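Local coordinates for protein dally-like, isoform A (Drosophila melanogaster, PDB 6XTZ) that probably acts as a GPI-anchored cell-surface heparan sulfate proteoglycan of the glypican family, binding Hedgehog and Wnt proteins and screening the palmitoleate of Wnt so that the signal can travel, at residues A[83-87]-A[445-449]. The protein carries 5 engineered substitutions. Sequence-based numbering, arbitrary orientation.
Sequences KATKF and IVRDI
Lys83 reaches across to Ile449 and Asp448 in the elongated, all-helical glypican core, where the axes of segments 83-87 and 445-449, on the long helix 51-110 and the short helix 441-455, run antiparallel at 163°. Followed outward, the lysine changes character. Its CB lies 3.9 Å from Ile449 CG1, an apolar start; the chain then bends at chi2 (-65°) and crosses the Asp448 side chain at about a right angle, with CD 3.5 Å and CE 3.2 Å from Asp448 OD2, to which NZ donates at 2.6 Å. Lysine suits this partly exposed place because its aliphatic stem packs on Ile449 while its amine pairs with Asp448. The bond uses the syn lone pair of OD2, while OD1 forms a salt bridge with Arg452 farther along the same helix, so two cations share the carboxylate.

Beneath the salt bridge the packing is hydrocarbon. Ile445 points toward segment 83-87; with CG1 anti to the backbone N (chi1 -180°), CD1 lies 3.7 Å from Lys86 CD, while CG1 itself rests against Phe87 CB. The buried Phe87 ring offers a broad apolar surface: Val446 CG2 meets its edge, 3.7 Å from CE1, and Tyr203 of helix 185-216 adds an edge-to-face ring contact, tying in a third helix. The long CG1-CD1 arm of Ile449 spans to Phe87 CB. On the solvent side Lys86 NZ donates to a water at 2.7 Å, which returns a weak 3.5 Å hydrogen bond to Asp448 OD2.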
loop_
_atom_site.group_PDB
_atom_site.type_symbol
_atom_site.label_atom_id
_atom_site.label_comp_id
_atom_site.label_asym_id
_atom_site.label_seq_id
_atom_site.Cartn_x
_atom_site.Cartn_y
_atom_site.Cartn_z
ATOM N N LYS A 83 2.368 -0.038 -11.024
ATOM C CA LYS A 83 2.334 -1.486 -10.837
ATOM C C LYS A 83 0.929 -1.971 -10.511
ATOM O O LYS A 83 0.546 -3.078 -10.906
ATOM C CB LYS A 83 3.309 -1.903 -9.736
ATOM C CG LYS A 83 4.774 -1.663 -10.071
ATOM C CD LYS A 83 5.236 -2.529 -11.232
ATOM C CE LYS A 83 6.711 -2.301 -11.518
ATOM N NZ LYS A 83 7.216 -3.158 -12.627
ATOM N N ALA A 84 0.151 -1.164 -9.785
ATOM C CA ALA A 84 -1.245 -1.510 -9.544
ATOM C C ALA A 84 -2.045 -1.490 -10.839
ATOM O O ALA A 84 -2.921 -2.337 -11.048
ATOM C CB ALA A 84 -1.854 -0.556 -8.518
ATOM N N THR A 85 -1.755 -0.531 -11.723
ATOM C CA THR A 85 -2.442 -0.478 -13.009
ATOM C C THR A 85 -2.045 -1.653 -13.896
ATOM O O THR A 85 -2.892 -2.228 -14.591
ATOM C CB THR A 85 -2.144 0.849 -13.710
ATOM O OG1 THR A 85 -2.674 1.929 -12.932
ATOM C CG2 THR A 85 -2.768 0.879 -15.099
ATOM N N LYS A 86 -0.762 -2.019 -13.887
ATOM C CA LYS A 86 -0.323 -3.182 -14.650
ATOM C C LYS A 86 -0.952 -4.458 -14.108
ATOM O O LYS A 86 -1.322 -5.353 -14.875
ATOM C CB LYS A 86 1.204 -3.279 -14.622
ATOM C CG LYS A 86 1.770 -4.442 -15.425
ATOM C CD LYS A 86 3.288 -4.506 -15.322
ATOM C CE LYS A 86 3.849 -5.673 -16.123
ATOM N NZ LYS A 86 5.330 -5.785 -15.995
ATOM N N PHE A 87 -1.093 -4.551 -12.784
ATOM C CA PHE A 87 -1.709 -5.725 -12.175
ATOM C C PHE A 87 -3.165 -5.866 -12.601
ATOM O O PHE A 87 -3.613 -6.955 -12.979
ATOM C CB PHE A 87 -1.593 -5.634 -10.653
ATOM C CG PHE A 87 -2.379 -6.679 -9.917
ATOM C CD1 PHE A 87 -1.867 -7.954 -9.743
ATOM C CD2 PHE A 87 -3.626 -6.382 -9.387
ATOM C CE1 PHE A 87 -2.585 -8.916 -9.060
ATOM C CE2 PHE A 87 -4.349 -7.341 -8.704
ATOM C CZ PHE A 87 -3.828 -8.608 -8.541
ATOM N N ILE A 445 3.663 -10.490 -11.959
ATOM C CA ILE A 445 3.342 -9.151 -11.478
ATOM C C ILE A 445 3.050 -9.172 -9.982
ATOM O O ILE A 445 3.331 -8.197 -9.274
ATOM C CB ILE A 445 2.176 -8.551 -12.290
ATOM C CG1 ILE A 445 1.838 -7.139 -11.802
ATOM C CG2 ILE A 445 0.952 -9.443 -12.227
ATOM C CD1 ILE A 445 2.950 -6.137 -11.998
ATOM N N VAL A 446 2.504 -10.279 -9.471
ATOM C CA VAL A 446 2.296 -10.404 -8.031
ATOM C C VAL A 446 3.634 -10.468 -7.303
ATOM O O VAL A 446 3.817 -9.835 -6.255
ATOM C CB VAL A 446 1.418 -11.629 -7.718
ATOM C CG1 VAL A 446 1.442 -11.936 -6.227
ATOM C CG2 VAL A 446 -0.012 -11.388 -8.177
ATOM N N ARG A 447 4.594 -11.226 -7.843
ATOM C CA ARG A 447 5.923 -11.269 -7.240
ATOM C C ARG A 447 6.617 -9.917 -7.337
ATOM O O ARG A 447 7.333 -9.511 -6.415
ATOM C CB ARG A 447 6.781 -12.347 -7.903
ATOM C CG ARG A 447 6.318 -13.774 -7.668
ATOM C CD ARG A 447 7.306 -14.761 -8.270
ATOM N NE ARG A 447 6.661 -16.008 -8.672
ATOM C CZ ARG A 447 6.455 -17.040 -7.862
ATOM N NH1 ARG A 447 6.842 -16.980 -6.594
ATOM N NH2 ARG A 447 5.860 -18.133 -8.319
ATOM N N ASP A 448 6.426 -9.211 -8.455
ATOM C CA ASP A 448 7.037 -7.896 -8.617
ATOM C C ASP A 448 6.506 -6.919 -7.575
ATOM O O ASP A 448 7.279 -6.237 -6.894
ATOM C CB ASP A 448 6.781 -7.376 -10.031
ATOM C CG ASP A 448 7.530 -6.090 -10.329
ATOM O OD1 ASP A 448 8.415 -5.711 -9.532
ATOM O OD2 ASP A 448 7.234 -5.460 -11.365
ATOM N N ILE A 449 5.181 -6.847 -7.435
ATOM C CA ILE A 449 4.574 -5.974 -6.436
ATOM C C ILE A 449 5.007 -6.379 -5.034
ATOM O O ILE A 449 5.348 -5.528 -4.203
ATOM C CB ILE A 449 3.041 -5.993 -6.581
ATOM C CG1 ILE A 449 2.622 -5.294 -7.877
ATOM C CG2 ILE A 449 2.375 -5.370 -5.364
ATOM C CD1 ILE A 449 1.167 -5.499 -8.237
HETATM O O HOH W 1 6.595 -7.359 -14.200
#